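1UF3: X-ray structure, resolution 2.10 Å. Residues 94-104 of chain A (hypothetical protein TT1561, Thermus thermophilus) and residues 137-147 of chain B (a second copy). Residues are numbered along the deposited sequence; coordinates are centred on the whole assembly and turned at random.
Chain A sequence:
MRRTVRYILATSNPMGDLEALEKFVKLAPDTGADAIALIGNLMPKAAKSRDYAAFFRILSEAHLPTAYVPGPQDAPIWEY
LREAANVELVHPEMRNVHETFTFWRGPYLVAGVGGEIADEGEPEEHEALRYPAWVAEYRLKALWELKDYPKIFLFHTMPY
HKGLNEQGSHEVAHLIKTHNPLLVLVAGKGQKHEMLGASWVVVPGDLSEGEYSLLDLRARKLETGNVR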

# COMPACT_ATOMS: atom_id res chain seq x y z
N MSE A 94 9.71 18.52 -5.56
CA MSE A 94 9.17 19.85 -5.92
C MSE A 94 10.05 20.39 -7.00
O MSE A 94 11.25 20.11 -7.04
CB MSE A 94 9.20 20.80 -4.72
CG MSE A 94 8.43 20.29 -3.57
SE MSE A 94 8.71 21.36 -1.97
CE MSE A 94 7.69 22.94 -2.57
N ARG A 95 9.47 21.20 -7.88
CA ARG A 95 10.25 21.70 -8.97
C ARG A 95 9.73 22.95 -9.67
O ARG A 95 8.61 22.96 -10.21
CB ARG A 95 10.42 20.59 -10.02
CG ARG A 95 11.34 20.93 -11.19
CD ARG A 95 12.76 21.35 -10.74
NE ARG A 95 13.79 21.06 -11.73
CZ ARG A 95 14.69 21.93 -12.19
NH1 ARG A 95 14.71 23.18 -11.77
NH2 ARG A 95 15.61 21.53 -13.06
N ASN A 96 10.56 23.99 -9.68
CA ASN A 96 10.26 25.20 -10.40
C ASN A 96 10.62 24.79 -11.82
O ASN A 96 11.77 24.46 -12.08
CB ASN A 96 11.20 26.33 -9.95
CG ASN A 96 11.59 27.21 -11.08
OD1 ASN A 96 10.74 27.66 -11.83
ND2 ASN A 96 12.90 27.45 -11.23
N VAL A 97 9.65 24.78 -12.73
CA VAL A 97 9.92 24.39 -14.11
C VAL A 97 10.09 25.57 -15.05
O VAL A 97 10.19 25.41 -16.27
CB VAL A 97 8.82 23.40 -14.64
CG1 VAL A 97 8.94 22.04 -13.90
CG2 VAL A 97 7.42 23.97 -14.43
N HIS A 98 10.18 26.77 -14.48
CA HIS A 98 10.38 27.99 -15.28
C HIS A 98 11.68 27.90 -16.10
O HIS A 98 12.78 27.81 -15.55
CB HIS A 98 10.39 29.22 -14.34
CG HIS A 98 10.60 30.53 -15.05
ND1 HIS A 98 9.76 30.99 -16.06
CD2 HIS A 98 11.58 31.46 -14.93
CE1 HIS A 98 10.22 32.13 -16.53
NE2 HIS A 98 11.32 32.44 -15.86
N GLU A 99 11.54 27.89 -17.42
CA GLU A 99 12.63 27.79 -18.40
C GLU A 99 13.33 26.43 -18.36
O GLU A 99 14.34 26.23 -19.01
CB GLU A 99 13.69 28.89 -18.21
CG GLU A 99 13.18 30.30 -17.97
CD GLU A 99 14.32 31.30 -17.80
OE1 GLU A 99 15.41 30.90 -17.33
OE2 GLU A 99 14.14 32.49 -18.13
N THR A 100 12.79 25.49 -17.59
CA THR A 100 13.43 24.20 -17.53
C THR A 100 12.39 23.06 -17.60
O THR A 100 11.26 23.28 -18.06
CB THR A 100 14.36 24.12 -16.26
OG1 THR A 100 15.20 22.97 -16.35
CG2 THR A 100 13.56 24.08 -14.99
N PHE A 101 12.74 21.86 -17.14
CA PHE A 101 11.80 20.75 -17.23
C PHE A 101 12.04 19.65 -16.21
O PHE A 101 13.08 19.62 -15.55
CB PHE A 101 11.92 20.13 -18.62
CG PHE A 101 13.18 19.35 -18.81
CD1 PHE A 101 13.22 17.98 -18.50
CD2 PHE A 101 14.36 19.98 -19.19
CE1 PHE A 101 14.40 17.27 -18.56
CE2 PHE A 101 15.55 19.29 -19.26
CZ PHE A 101 15.58 17.92 -18.93
N THR A 102 11.06 18.76 -16.06
CA THR A 102 11.22 17.60 -15.20
C THR A 102 10.27 16.52 -15.74
O THR A 102 9.40 16.84 -16.55
CB THR A 102 10.89 17.90 -13.72
OG1 THR A 102 11.25 16.76 -12.93
CG2 THR A 102 9.43 18.20 -13.52
N PHE A 103 10.46 15.26 -15.33
CA PHE A 103 9.58 14.18 -15.78
C PHE A 103 8.75 13.67 -14.62
O PHE A 103 9.25 13.53 -13.50
CB PHE A 103 10.34 12.96 -16.32
CG PHE A 103 11.03 13.18 -17.61
CD1 PHE A 103 12.42 13.34 -17.65
CD2 PHE A 103 10.32 13.18 -18.81
CE1 PHE A 103 13.08 13.48 -18.86
CE2 PHE A 103 10.97 13.33 -20.02
CZ PHE A 103 12.35 13.48 -20.06
N TRP A 104 7.49 13.40 -14.90
CA TRP A 104 6.62 12.83 -13.89
C TRP A 104 6.32 11.42 -14.40
O TRP A 104 6.43 11.15 -15.59
CB TRP A 104 5.31 13.58 -13.79
CG TRP A 104 5.35 14.80 -12.93
CD1 TRP A 104 6.40 15.25 -12.17
CD2 TRP A 104 4.30 15.75 -12.77
NE1 TRP A 104 6.05 16.43 -11.55
CE2 TRP A 104 4.77 16.76 -11.90
CE3 TRP A 104 2.99 15.85 -13.29
CZ2 TRP A 104 3.98 17.87 -11.53
CZ3 TRP A 104 2.21 16.95 -12.93
CH2 TRP A 104 2.71 17.94 -12.06
N GLU B 137 24.87 25.27 -9.95
CA GLU B 137 24.41 23.98 -9.48
C GLU B 137 22.93 23.74 -9.76
O GLU B 137 22.52 22.65 -10.10
CB GLU B 137 24.68 23.85 -7.98
CG GLU B 137 23.99 22.68 -7.30
CD GLU B 137 24.74 22.19 -6.07
OE1 GLU B 137 24.11 21.57 -5.18
OE2 GLU B 137 25.98 22.42 -6.00
N TYR B 138 22.12 24.79 -9.62
CA TYR B 138 20.70 24.66 -9.87
C TYR B 138 20.45 24.46 -11.37
O TYR B 138 19.46 23.84 -11.76
CB TYR B 138 19.97 25.90 -9.37
CG TYR B 138 18.48 25.77 -9.45
CD1 TYR B 138 17.77 25.16 -8.44
CD2 TYR B 138 17.78 26.24 -10.56
CE1 TYR B 138 16.40 25.00 -8.53
CE2 TYR B 138 16.39 26.09 -10.66
CZ TYR B 138 15.73 25.47 -9.64
OH TYR B 138 14.38 25.27 -9.73
N ARG B 139 21.33 24.98 -12.21
CA ARG B 139 21.21 24.81 -13.65
C ARG B 139 21.48 23.35 -14.03
O ARG B 139 20.71 22.72 -14.74
CB ARG B 139 22.24 25.67 -14.39
CG ARG B 139 21.70 26.89 -15.10
CD ARG B 139 21.39 28.06 -14.20
NE ARG B 139 19.96 28.20 -14.01
CZ ARG B 139 19.28 29.35 -14.06
NH1 ARG B 139 19.88 30.51 -14.30
NH2 ARG B 139 17.96 29.31 -13.87
N LEU B 140 22.60 22.83 -13.53
CA LEU B 140 23.02 21.47 -13.85
C LEU B 140 22.21 20.33 -13.26
O LEU B 140 22.21 19.23 -13.82
CB LEU B 140 24.50 21.31 -13.48
CG LEU B 140 25.40 22.31 -14.21
CD1 LEU B 140 26.85 22.23 -13.69
CD2 LEU B 140 25.35 22.04 -15.70
N LYS B 141 21.52 20.55 -12.14
CA LYS B 141 20.74 19.47 -11.56
C LYS B 141 19.67 18.98 -12.52
O LYS B 141 19.17 17.86 -12.36
CB LYS B 141 20.08 19.90 -10.25
CG LYS B 141 18.76 20.70 -10.40
CD LYS B 141 18.20 20.99 -9.02
CE LYS B 141 16.88 21.74 -9.05
NZ LYS B 141 16.21 21.54 -7.73
N ALA B 142 19.30 19.80 -13.51
CA ALA B 142 18.29 19.36 -14.45
C ALA B 142 18.82 18.15 -15.22
O ALA B 142 18.03 17.36 -15.74
CB ALA B 142 17.94 20.49 -15.44
N LEU B 143 20.14 18.00 -15.28
CA LEU B 143 20.75 16.88 -16.00
C LEU B 143 20.48 15.53 -15.36
O LEU B 143 20.67 14.48 -16.00
CB LEU B 143 22.25 17.11 -16.17
CG LEU B 143 22.59 18.43 -16.85
CD1 LEU B 143 24.11 18.57 -16.96
CD2 LEU B 143 21.92 18.50 -18.22
N TRP B 144 20.04 15.54 -14.11
CA TRP B 144 19.75 14.27 -13.45
C TRP B 144 18.50 13.66 -14.06
O TRP B 144 18.23 12.48 -13.83
CB TRP B 144 19.55 14.45 -11.94
CG TRP B 144 20.83 14.66 -11.21
CD1 TRP B 144 21.23 15.79 -10.56
CD2 TRP B 144 21.92 13.73 -11.11
NE1 TRP B 144 22.49 15.63 -10.06
CE2 TRP B 144 22.94 14.38 -10.39
CE3 TRP B 144 22.13 12.42 -11.57
CZ2 TRP B 144 24.17 13.75 -10.10
CZ3 TRP B 144 23.35 11.79 -11.28
CH2 TRP B 144 24.35 12.46 -10.56
N GLU B 145 17.74 14.45 -14.82
CA GLU B 145 16.55 13.95 -15.51
C GLU B 145 17.02 13.16 -16.75
O GLU B 145 16.23 12.44 -17.35
CB GLU B 145 15.66 15.08 -16.07
CG GLU B 145 15.14 16.14 -15.12
CD GLU B 145 14.13 15.63 -14.15
OE1 GLU B 145 13.46 14.64 -14.46
OE2 GLU B 145 14.00 16.25 -13.07
N LEU B 146 18.29 13.34 -17.15
CA LEU B 146 18.85 12.68 -18.34
C LEU B 146 20.16 12.02 -17.91
O LEU B 146 21.21 12.22 -18.51
CB LEU B 146 19.14 13.73 -19.43
CG LEU B 146 17.97 14.64 -19.82
CD1 LEU B 146 18.46 15.85 -20.63
CD2 LEU B 146 16.95 13.84 -20.62
N LYS B 147 20.09 11.21 -16.87
CA LYS B 147 21.31 10.69 -16.31
C LYS B 147 22.07 9.60 -17.05
O LYS B 147 23.24 9.39 -16.75
CB LYS B 147 21.06 10.25 -14.85
CG LYS B 147 20.30 8.94 -14.68
CD LYS B 147 20.11 8.64 -13.18
CE LYS B 147 19.73 7.17 -12.92
NZ LYS B 147 20.91 6.31 -13.23
O HOH W 1 17.36 24.16 -13.30
O HOH W 2 14.73 18.96 -13.56
O HOH W 3 16.05 31.12 -14.20

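Contacts between protein copies often rest on a few polar side chains that satisfy exposed backbone groups and bind water, with apolar atoms packed close beside them. The interface between residues 94–104 of chain A and 137–147 of chain B in TT1561 is a compact example, burying 529 Å² in total. On chain A, two strand segments are joined through a type II turn from A:Val97 to A:Thr100, closed by the bond from A:Thr100 N to A:Val97 O (2.9 Å). Chain B supplies the last part of a helix and then a 3-10 segment, 142–145. The backbones come closest near this segment, where the CA atoms of A:Thr102 and B:Glu145 lie 6.5 Å apart; at A:Asn96 and B:Tyr138 the CA separation is 10.5 Å, and the long B:Tyr138 side chain covers most of the gap, its OH meeting the short A:Asn96.

Direct hydrogen bonds gather at two sites. B:Glu145, whose CA-to-CB bond points toward chain A, sets its carboxylate against the strand: OE1 accepts from the backbone A:Phe103 N at 3.2 Å, while OE2 lies 2.8 Å from A:Thr102 OG1. One side chain thereby engages both the main chain and a neighbouring hydroxyl. At the other site, the phenol oxygen B:Tyr138 OH accepts from A:Asn96 ND2 at 3.0 Å and, through a weak bond with a 123° angle, from A:Arg95 NH1 at 2.9 Å. A:Asn96 also steadies its own chain, for its OD1 receives A:His98 N at 2.9 Å.

Water extends this network. Water 2 accepts from A:Arg95 NH2 (2.8 Å) and donates to A:Phe101 O and B:Glu145 OE2 (2.7 and 2.8 Å), so the guanidinium reaches the carboxylate through solvent. Water 1 likewise joins A:Arg95 NH2 (3.2 Å) to the backbone B:Tyr138 O (2.6 Å). Water 3 links A:Glu99 OE1 (3.2 Å) with B:Arg139 NH2 (2.7 Å); these two charged atoms are themselves 4.6 Å apart, too far for a salt bridge, and attract only as opposite charges.

Close carbon contacts accompany the polar ones. A:Phe101 CZ meets B:Leu146 CD1 at 3.9 Å, and its CE1 rests 3.5 Å from B:Glu145 CB, using the aliphatic base of an otherwise polar side chain. The edge of the A:Phe103 ring approaches B:Leu146, with CE1 4.3 Å from CD2. Around A:Arg95, B:Lys141 CE covers one guanidinium face, 3.8 Å from NH1, while B:Ala142 CB sits at the edge, 3.5 Å from NH2. Even a strongly polar group can thus contribute to close van der Waals packing.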